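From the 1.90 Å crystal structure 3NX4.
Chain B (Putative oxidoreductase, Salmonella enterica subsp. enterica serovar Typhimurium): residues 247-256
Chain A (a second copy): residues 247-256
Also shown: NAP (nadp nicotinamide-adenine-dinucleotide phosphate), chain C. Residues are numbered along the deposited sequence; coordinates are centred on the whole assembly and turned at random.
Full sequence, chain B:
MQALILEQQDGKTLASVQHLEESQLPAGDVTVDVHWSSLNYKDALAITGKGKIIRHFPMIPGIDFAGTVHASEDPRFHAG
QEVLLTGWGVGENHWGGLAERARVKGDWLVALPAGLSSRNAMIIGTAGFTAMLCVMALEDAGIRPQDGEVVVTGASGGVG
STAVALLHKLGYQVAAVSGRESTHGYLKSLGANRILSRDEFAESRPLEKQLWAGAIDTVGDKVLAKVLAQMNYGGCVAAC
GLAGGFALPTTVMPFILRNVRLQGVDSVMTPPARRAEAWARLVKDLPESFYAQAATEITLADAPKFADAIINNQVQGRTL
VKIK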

# COMPACT_ATOMS: atom_id res chain seq x y z
N ALA B 247 2.27 -2.70 -15.81
CA ALA B 247 1.28 -3.62 -15.25
C ALA B 247 1.68 -4.07 -13.85
O ALA B 247 2.86 -4.07 -13.49
CB ALA B 247 1.10 -4.81 -16.16
N LEU B 248 0.68 -4.44 -13.05
CA LEU B 248 0.89 -4.97 -11.72
C LEU B 248 -0.00 -6.19 -11.53
O LEU B 248 -1.06 -6.10 -10.93
CB LEU B 248 0.62 -3.91 -10.64
CG LEU B 248 0.89 -4.39 -9.21
CD1 LEU B 248 2.10 -5.29 -9.17
CD2 LEU B 248 1.03 -3.23 -8.25
N PRO B 249 0.42 -7.33 -12.07
CA PRO B 249 -0.36 -8.57 -11.99
C PRO B 249 -0.13 -9.28 -10.68
O PRO B 249 0.62 -10.25 -10.62
CB PRO B 249 0.22 -9.41 -13.12
CG PRO B 249 1.65 -9.01 -13.15
CD PRO B 249 1.69 -7.54 -12.79
N THR B 250 -0.79 -8.81 -9.63
CA THR B 250 -0.65 -9.35 -8.29
C THR B 250 -1.96 -9.88 -7.74
O THR B 250 -2.94 -10.02 -8.46
CB THR B 250 -0.04 -8.30 -7.33
OG1 THR B 250 0.34 -8.93 -6.11
CG2 THR B 250 -1.04 -7.21 -7.05
N THR B 251 -1.95 -10.21 -6.45
CA THR B 251 -3.13 -10.65 -5.73
C THR B 251 -3.24 -9.93 -4.39
O THR B 251 -2.30 -9.30 -3.94
CB THR B 251 -3.07 -12.14 -5.43
OG1 THR B 251 -2.32 -12.34 -4.23
CG2 THR B 251 -2.43 -12.89 -6.59
N VAL B 252 -4.41 -10.03 -3.78
CA VAL B 252 -4.66 -9.40 -2.50
C VAL B 252 -4.07 -10.20 -1.34
O VAL B 252 -4.13 -9.76 -0.20
CB VAL B 252 -6.16 -9.26 -2.23
CG1 VAL B 252 -6.82 -8.38 -3.27
CG2 VAL B 252 -6.82 -10.63 -2.19
N MSE B 253 -3.54 -11.38 -1.63
CA MSE B 253 -3.09 -12.27 -0.56
C MSE B 253 -1.99 -11.71 0.35
O MSE B 253 -2.09 -11.82 1.57
CB MSE B 253 -2.70 -13.65 -1.12
CG MSE B 253 -3.82 -14.37 -1.85
SE MSE B 253 -5.48 -14.47 -0.82
CE MSE B 253 -5.98 -16.30 -1.30
N PRO B 254 -0.95 -11.10 -0.23
CA PRO B 254 0.06 -10.53 0.66
C PRO B 254 -0.56 -9.46 1.54
O PRO B 254 -0.14 -9.26 2.68
CB PRO B 254 1.06 -9.87 -0.30
CG PRO B 254 0.88 -10.60 -1.59
CD PRO B 254 -0.60 -10.92 -1.65
N PHE B 255 -1.58 -8.79 1.02
CA PHE B 255 -2.19 -7.69 1.75
C PHE B 255 -3.10 -8.17 2.88
O PHE B 255 -2.93 -7.77 4.03
CB PHE B 255 -2.94 -6.78 0.77
CG PHE B 255 -2.05 -6.26 -0.31
CD1 PHE B 255 -1.19 -5.19 -0.06
CD2 PHE B 255 -2.03 -6.86 -1.57
CE1 PHE B 255 -0.34 -4.72 -1.04
CE2 PHE B 255 -1.17 -6.39 -2.56
CZ PHE B 255 -0.33 -5.32 -2.30
N ILE B 256 -4.05 -9.05 2.56
CA ILE B 256 -5.06 -9.43 3.53
C ILE B 256 -4.62 -10.57 4.45
O ILE B 256 -5.21 -10.78 5.51
CB ILE B 256 -6.41 -9.77 2.84
CG1 ILE B 256 -6.34 -11.14 2.16
CG2 ILE B 256 -6.74 -8.68 1.84
CD1 ILE B 256 -7.68 -11.59 1.56
PA NAP C . -19.78 -10.58 3.65
O1A NAP C . -20.65 -10.24 4.79
O2A NAP C . -20.17 -11.73 2.81
O5B NAP C . -19.54 -9.28 2.75
C5B NAP C . -19.01 -9.44 1.46
C4B NAP C . -19.77 -8.44 0.59
O4B NAP C . -19.15 -8.38 -0.66
C3B NAP C . -21.22 -8.85 0.35
O3B NAP C . -22.08 -8.27 1.32
C2B NAP C . -21.51 -8.29 -1.03
O2B NAP C . -21.94 -6.96 -0.85
C1B NAP C . -20.14 -8.25 -1.68
N9A NAP C . -19.94 -9.35 -2.63
C8A NAP C . -20.23 -10.68 -2.43
N7A NAP C . -19.87 -11.36 -3.55
C5A NAP C . -19.34 -10.49 -4.43
C6A NAP C . -18.83 -10.64 -5.72
N6A NAP C . -18.78 -11.83 -6.30
N1A NAP C . -18.35 -9.54 -6.38
C2A NAP C . -18.40 -8.29 -5.79
N3A NAP C . -18.92 -8.14 -4.52
C4A NAP C . -19.38 -9.22 -3.86
O3 NAP C . -18.29 -10.89 4.18
PN NAP C . -17.50 -10.27 5.43
O1N NAP C . -17.57 -11.19 6.59
O2N NAP C . -17.98 -8.88 5.59
O5D NAP C . -16.01 -10.29 4.81
C5D NAP C . -15.75 -9.50 3.68
C4D NAP C . -14.44 -9.94 3.05
O4D NAP C . -13.40 -9.66 3.95
C3D NAP C . -14.41 -11.44 2.80
O3D NAP C . -13.70 -11.69 1.61
C2D NAP C . -13.63 -11.99 3.98
O2D NAP C . -12.93 -13.16 3.63
C1D NAP C . -12.68 -10.84 4.24
N1N NAP C . -12.18 -10.77 5.62
C2N NAP C . -10.83 -10.90 5.81
C3N NAP C . -10.28 -10.82 7.09
C7N NAP C . -8.83 -10.44 7.18
O7N NAP C . -8.03 -10.94 8.23
N7N NAP C . -8.33 -9.62 6.26
C4N NAP C . -11.13 -10.61 8.18
C5N NAP C . -12.51 -10.49 7.96
C6N NAP C . -13.02 -10.56 6.67
P2B NAP C . -23.05 -6.31 -1.84
O1X NAP C . -23.53 -5.05 -1.18
O2X NAP C . -22.41 -5.99 -3.17
O3X NAP C . -24.16 -7.31 -2.00
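Chain A 247-256: ALPTTVMPFI

The apolar centre of this contact belongs to the two copies of Leu248, each of which loses 94 Å² of surface to the opposing stretch. Leu248(A) reaches over chain B with chi1 t (-176°) and chi2 near 38° (p), so that its CD2 comes to 4.3 Å from CE2 of Phe255(B), meeting the ring obliquely. The pair is repeated with the chains exchanged, CD2 of Leu248(B) lying 4.2 Å from CE2 of Phe255(A). Leucine suits this position because its branched end spreads a wholly apolar surface over the neighbouring groups. The CA-to-CB bond of Phe255 points toward the other chain, and chi1 is m in both copies; phenylalanine supplies a broad hydrocarbon surface from the helical segment that follows the strand. Val252(A) adds to the same cluster, its CG1 standing 4.2 Å from CB of Leu248(B); the corresponding distance from CG1 of Val252(B) to CB of Leu248(A) is 4.4 Å.

Thr250 shares a sheet face with Leu248, and its methyl group packs as an apolar one: CG2 of Thr250(A) approaches CB of Leu248(B) at 3.8 Å, and CG2 of Thr250(B) lies 3.7 Å from CB of Leu248(A).

Beneath these side chains, residues 247-251 of chain A form a strand that runs antiparallel to its twin in chain B, the N-to-C directions making an angle of 160° and the axes approaching to 4.4 Å. Pro249(A) pairs with Pro249(B), CA to CA 5.3 Å, at the middle of the register. Both prolines occupy a non-hydrogen-bonded pair, a place that suits a residue without an amide hydrogen; the rings lie on the face opposite Leu248 and Thr250, and both prolines are exposed. At the ends, the CA atoms of Ala247(A) and Thr251(B) are 4.3 Å apart, as are those of Thr251(A) and Ala247(B), with side chains that diverge.

The polar framework is backbone. Leu248(A) N donates to Thr250(B) O at 2.8 Å, and Leu248(B) N to Thr250(A) O at 2.8 Å. The return bonds, Thr250(B) N to Leu248(A) O and Thr250(A) N to Leu248(B) O, are weak, both 3.4 Å.

Farther out, the CA-to-CB bond of Thr251 points away from the partner, and its hydroxyl turns to its own chain. Thr251(A) OG1 accepts from Met253(A) N at 3.2 Å, and Thr251(B) OG1 from Met253(B) N at 3.0 Å. Threonine suits this place because its short hydroxyl side chain can fold back to accept from the backbone amide of Met253 in the turn that leads into the helix.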

# COMPACT_ATOMS: atom_id res chain seq x y z
N ALA A 247 -7.61 -12.23 -7.13
CA ALA A 247 -6.68 -11.59 -8.05
C ALA A 247 -6.71 -10.08 -7.87
O ALA A 247 -7.70 -9.52 -7.39
CB ALA A 247 -7.00 -11.96 -9.50
N LEU A 248 -5.62 -9.42 -8.25
CA LEU A 248 -5.53 -7.96 -8.20
C LEU A 248 -4.95 -7.46 -9.52
O LEU A 248 -3.76 -7.22 -9.62
CB LEU A 248 -4.69 -7.49 -7.02
CG LEU A 248 -4.65 -5.97 -6.87
CD1 LEU A 248 -5.98 -5.34 -7.20
CD2 LEU A 248 -4.19 -5.58 -5.48
N PRO A 249 -5.80 -7.34 -10.53
CA PRO A 249 -5.37 -6.91 -11.86
C PRO A 249 -5.28 -5.40 -11.96
O PRO A 249 -6.18 -4.75 -12.48
CB PRO A 249 -6.49 -7.41 -12.76
CG PRO A 249 -7.69 -7.36 -11.90
CD PRO A 249 -7.23 -7.70 -10.52
N THR A 250 -4.18 -4.86 -11.45
CA THR A 250 -3.97 -3.42 -11.41
C THR A 250 -2.67 -3.02 -12.10
O THR A 250 -2.01 -3.83 -12.73
CB THR A 250 -3.99 -2.90 -9.95
OG1 THR A 250 -3.88 -1.48 -9.94
CG2 THR A 250 -2.86 -3.50 -9.15
N THR A 251 -2.34 -1.74 -11.99
CA THR A 251 -1.12 -1.20 -12.56
C THR A 251 -0.41 -0.39 -11.49
O THR A 251 -0.99 -0.05 -10.46
CB THR A 251 -1.39 -0.29 -13.77
OG1 THR A 251 -1.87 0.98 -13.33
CG2 THR A 251 -2.40 -0.93 -14.71
N VAL A 252 0.86 -0.11 -11.71
CA VAL A 252 1.63 0.66 -10.77
C VAL A 252 1.27 2.15 -10.82
O VAL A 252 1.73 2.92 -9.99
CB VAL A 252 3.14 0.51 -11.03
CG1 VAL A 252 3.56 -0.94 -10.93
CG2 VAL A 252 3.50 1.08 -12.39
N MSE A 253 0.49 2.55 -11.81
CA MSE A 253 0.23 3.98 -12.03
C MSE A 253 -0.35 4.77 -10.83
O MSE A 253 0.11 5.87 -10.55
CB MSE A 253 -0.60 4.22 -13.30
CG MSE A 253 0.01 3.61 -14.55
SE MSE A 253 1.84 4.28 -14.84
CE MSE A 253 1.46 5.57 -16.25
N PRO A 254 -1.37 4.22 -10.14
CA PRO A 254 -1.88 5.00 -9.01
C PRO A 254 -0.79 5.17 -7.94
O PRO A 254 -0.74 6.17 -7.23
CB PRO A 254 -3.02 4.14 -8.45
CG PRO A 254 -3.46 3.29 -9.61
CD PRO A 254 -2.19 3.02 -10.41
N PHE A 255 0.08 4.18 -7.84
CA PHE A 255 1.13 4.21 -6.84
C PHE A 255 2.22 5.20 -7.18
O PHE A 255 2.58 6.04 -6.35
CB PHE A 255 1.68 2.81 -6.62
CG PHE A 255 0.62 1.83 -6.25
CD1 PHE A 255 0.19 1.73 -4.92
CD2 PHE A 255 0.00 1.05 -7.20
CE1 PHE A 255 -0.83 0.85 -4.56
CE2 PHE A 255 -1.01 0.16 -6.85
CZ PHE A 255 -1.43 0.06 -5.53
N ILE A 256 2.72 5.14 -8.41
CA ILE A 256 3.90 5.92 -8.76
C ILE A 256 3.58 7.30 -9.31
O ILE A 256 4.46 8.15 -9.37
CB ILE A 256 4.82 5.17 -9.73
CG1 ILE A 256 4.22 5.17 -11.14
CG2 ILE A 256 5.06 3.75 -9.22
CD1 ILE A 256 5.15 4.56 -12.19